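Local coordinates for protein-glutamine gamma-glutamyltransferase (Pseudomonas aeruginosa PAO1, PDB 6G49) that displays transglutaminase activity in its periplasmic domain, forming glutamyl-lysine crosslinks between proteins in vitro, and is critical for the viability of the bacterium, at residues D303-Y306 with Q307-E311; A206-L209 with Q210-H214. All coordinates share one frame; numbering follows the deposited sequence.

Contact 1. Residues D303-Y306 with Q307-E311; sequences DPTY and QVAPE
With chi1 at -178°, Tyr306 carries its ring on the side opposite its own backbone N and lays one face against Pro310, while Gln307, bent at chi2 (-62°), folds its amide back toward the start of the turn. Both belong to a compact turn that opens with an Asx turn at Asp303, immediately after strand 298-302, and runs into helix 310-315. Asp303 is, by similarity, the acidic member of the Cys-His-Asp triad of the transglutaminase-like fold. Its OD1 accepts from Thr305 N at 2.9 Å, the donor standing well above the carboxylate plane; OD2 is left to His287 NE2 and Tyr72 OH, and these bonds on both oxygens probably limit rotation of the carboxylate. Pro304 O accepts from Gln307 N, three residues on, at 3.1 Å. Thr305 O is gripped twice, by Val308 N at 3.0 Å from above the carbonyl plane and by Ala309 N at 2.8 Å almost in line with the carbonyl. In one of its two conformers, the side chain of Thr305 also touches Cys243, the nucleophile by similarity, which places this turn against the probable active site. Over the Tyr306 ring, Pro310 CB lies 4.2 Å from the centroid and 26° off the normal, a CH-pi contact. The Gln307 amide, steeply inclined to that ring, reaches a water instead: the water accepts from NE2 at 2.8 Å and donates to Asp303 O at 2.7 Å.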
# COMPACT_ATOMS: atom_id res chain seq x y z
N ASP A 303 1.94 -7.56 2.77
CA ASP A 303 2.08 -7.47 1.31
C ASP A 303 1.88 -8.83 0.68
O ASP A 303 2.79 -9.65 0.70
CB ASP A 303 3.44 -6.91 0.93
CG ASP A 303 3.57 -6.73 -0.56
OD1 ASP A 303 2.62 -7.06 -1.31
OD2 ASP A 303 4.65 -6.17 -0.96
N PRO A 304 0.70 -9.12 0.11
CA PRO A 304 0.43 -10.42 -0.46
C PRO A 304 1.33 -10.75 -1.65
O PRO A 304 1.51 -11.93 -1.96
CB PRO A 304 -1.06 -10.37 -0.88
CG PRO A 304 -1.36 -8.91 -0.96
CD PRO A 304 -0.49 -8.25 0.08
N THR A 305 1.87 -9.73 -2.31
CA THR A 305 2.75 -9.91 -3.46
C THR A 305 3.96 -10.73 -3.01
O THR A 305 4.59 -11.47 -3.78
CB THR A 305 3.23 -8.57 -4.04
OG1 THR A 305 2.12 -7.91 -4.64
CG2 THR A 305 4.31 -8.71 -5.10
N TYR A 306 4.37 -10.51 -1.76
CA TYR A 306 5.57 -11.18 -1.24
C TYR A 306 5.41 -12.71 -1.30
O TYR A 306 6.43 -13.44 -1.40
CB TYR A 306 5.93 -10.69 0.14
CG TYR A 306 7.19 -11.34 0.67
CD1 TYR A 306 8.43 -10.93 0.23
CD2 TYR A 306 7.14 -12.37 1.59
CE1 TYR A 306 9.60 -11.53 0.67
CE2 TYR A 306 8.30 -12.99 2.04
CZ TYR A 306 9.52 -12.58 1.57
OH TYR A 306 10.64 -13.18 2.06
N GLN A 307 4.17 -13.23 -1.21
CA GLN A 307 3.87 -14.64 -1.22
C GLN A 307 4.06 -15.26 -2.61
O GLN A 307 4.19 -16.49 -2.72
CB GLN A 307 2.45 -14.92 -0.73
CG GLN A 307 2.22 -14.37 0.67
CD GLN A 307 3.14 -15.01 1.68
OE1 GLN A 307 3.31 -16.23 1.67
NE2 GLN A 307 3.67 -14.22 2.59
N VAL A 308 3.96 -14.44 -3.66
CA VAL A 308 3.95 -14.91 -5.04
C VAL A 308 5.26 -14.53 -5.73
O VAL A 308 5.76 -15.28 -6.55
CB VAL A 308 2.75 -14.30 -5.79
CG1 VAL A 308 2.71 -14.75 -7.24
CG2 VAL A 308 1.46 -14.62 -5.07
N ALA A 309 5.79 -13.35 -5.43
CA ALA A 309 6.96 -12.80 -6.13
C ALA A 309 7.90 -12.20 -5.12
O ALA A 309 8.20 -11.00 -5.12
CB ALA A 309 6.56 -11.83 -7.23
N PRO A 310 8.44 -13.03 -4.18
CA PRO A 310 9.35 -12.52 -3.18
C PRO A 310 10.59 -11.83 -3.76
O PRO A 310 11.06 -10.87 -3.17
CB PRO A 310 9.72 -13.78 -2.34
CG PRO A 310 9.41 -14.95 -3.29
CD PRO A 310 8.21 -14.48 -4.06
N GLU A 311 11.06 -12.31 -4.91
CA GLU A 311 12.19 -11.73 -5.61
C GLU A 311 11.94 -10.24 -5.97
O GLU A 311 12.86 -9.48 -5.97
CB GLU A 311 12.57 -12.61 -6.82
CG GLU A 311 11.53 -12.69 -7.96
CD GLU A 311 10.30 -13.61 -7.82
OE1 GLU A 311 10.10 -14.25 -6.73
OE2 GLU A 311 9.55 -13.70 -8.82
O HOH W 1 3.27 -11.42 2.66

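Contact 2. Residues A206-L209 with Q210-H214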
# COMPACT_ATOMS: atom_id res chain seq x y z
N ALA A 206 -2.93 -14.70 8.12
CA ALA A 206 -1.94 -15.76 7.74
C ALA A 206 -2.54 -16.82 6.82
O ALA A 206 -1.88 -17.23 5.86
CB ALA A 206 -1.34 -16.38 8.99
N ALA A 207 -3.78 -17.24 7.06
CA ALA A 207 -4.40 -18.25 6.25
C ALA A 207 -4.62 -17.72 4.82
O ALA A 207 -4.42 -18.45 3.80
CB ALA A 207 -5.70 -18.71 6.89
N LEU A 208 -5.00 -16.43 4.72
CA LEU A 208 -5.18 -15.86 3.43
C LEU A 208 -3.84 -15.74 2.68
O LEU A 208 -3.78 -16.03 1.46
CB LEU A 208 -5.87 -14.50 3.64
CG LEU A 208 -6.33 -13.75 2.42
CD1 LEU A 208 -7.10 -14.60 1.43
CD2 LEU A 208 -7.20 -12.55 2.84
N LEU A 209 -2.77 -15.31 3.37
CA LEU A 209 -1.45 -15.22 2.74
C LEU A 209 -1.02 -16.61 2.25
O LEU A 209 -0.41 -16.77 1.18
CB LEU A 209 -0.46 -14.65 3.75
CG LEU A 209 -0.64 -13.18 4.04
CD1 LEU A 209 0.32 -12.80 5.17
CD2 LEU A 209 -0.41 -12.35 2.77
N GLN A 210 -1.39 -17.64 3.00
CA GLN A 210 -1.03 -19.00 2.64
C GLN A 210 -1.69 -19.41 1.32
O GLN A 210 -1.13 -20.20 0.52
CB GLN A 210 -1.42 -19.95 3.78
CG GLN A 210 -0.33 -20.11 4.83
CD GLN A 210 -0.74 -21.25 5.73
OE1 GLN A 210 -0.29 -22.39 5.58
NE2 GLN A 210 -1.69 -20.96 6.60
N ARG A 211 -2.89 -18.92 1.04
CA ARG A 211 -3.56 -19.27 -0.21
C ARG A 211 -2.74 -18.74 -1.40
O ARG A 211 -2.59 -19.39 -2.45
CB ARG A 211 -5.00 -18.75 -0.29
CG ARG A 211 -5.95 -19.45 0.66
CD ARG A 211 -7.31 -18.80 0.49
NE ARG A 211 -7.87 -18.97 -0.84
CZ ARG A 211 -8.65 -20.00 -1.17
NH1 ARG A 211 -8.93 -20.93 -0.27
NH2 ARG A 211 -9.11 -20.10 -2.40
N PHE A 212 -2.22 -17.53 -1.28
CA PHE A 212 -1.44 -16.99 -2.34
C PHE A 212 -0.12 -17.78 -2.48
O PHE A 212 0.42 -17.90 -3.56
CB PHE A 212 -1.14 -15.50 -2.12
CG PHE A 212 -2.35 -14.59 -2.21
CD1 PHE A 212 -3.11 -14.51 -3.36
CD2 PHE A 212 -2.72 -13.82 -1.11
CE1 PHE A 212 -4.20 -13.66 -3.45
CE2 PHE A 212 -3.80 -12.96 -1.21
CZ PHE A 212 -4.54 -12.89 -2.37
N ASN A 213 0.42 -18.20 -1.35
CA ASN A 213 1.71 -18.88 -1.35
C ASN A 213 1.58 -20.27 -2.00
O ASN A 213 2.41 -20.64 -2.82
CB ASN A 213 2.26 -18.99 0.06
CG ASN A 213 3.70 -19.50 0.07
OD1 ASN A 213 4.55 -18.98 -0.66
ND2 ASN A 213 3.96 -20.42 0.96
N HIS A 214 0.53 -21.01 -1.71
CA HIS A 214 0.41 -22.43 -2.17
C HIS A 214 -0.26 -22.62 -3.53
O HIS A 214 -0.05 -23.67 -4.17
CB HIS A 214 -0.35 -23.19 -1.10
CG HIS A 214 0.45 -23.31 0.16
ND1 HIS A 214 -0.14 -23.44 1.39
CD2 HIS A 214 1.78 -23.34 0.37
CE1 HIS A 214 0.80 -23.53 2.31
NE2 HIS A 214 1.98 -23.44 1.73
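The last turns of helix 201-214 bring Ala206 and Ala207 against Gln210 and Arg211, and Leu208 against Phe212. Gln210 N donates to Ala206 O at 2.9 Å, and Asn213 N to Leu209 O at 3.0 Å; these i to i+4 links define the alpha-helix. The middle of the segment is less regular. Arg211 N meets Ala207 O at 3.2 Å and also makes a weak bond to Leu208 O, whereas Phe212 N reaches Leu208 O only weakly, at 3.5 Å. In the transglutaminase-like core this helix packs beside helix 243-256, which begins at Cys243, the nucleophile by similarity: Leu208 rests on Met250, Val253 and Leu254, and the Phe212 ring makes an edge-to-face pair with Tyr246 and another with Phe217. Phe212 holds CG beside its own backbone N (chi1 -68°), which sends the ring back along the helix; CD2 comes to 3.6 Å from Leu208 O and CE2 to 4.5 Å from Leu208 CG. Gln210, in one of its two conformers, is extended beyond CG and runs back along the preceding turn, with CG 3.4 Å from Ala206 O and NE2 3.8 Å from Ala207 CA.

In the fold
Contact 2 comes first along the chain, on helix 201-214; contact 1 follows on the loop between strand 298-302 and helix 310-315. Their centres are about 11 Å apart, on the same side of the chain's centre, and they touch directly: Pro304 CB lies 3.8 Å from Phe212 CE2, and Gln307 CG lies 3.6 Å from Leu209 O. Both also border helix 243-256, since Pro304 and Leu209 each touch Met250. The loop carrying Asp303 is therefore packed against two helices of the transglutaminase-like core, one of them starting at Cys243. This arrangement places contact 2 in the surroundings of the probable triad, whereas contact 1 supplies one of its members.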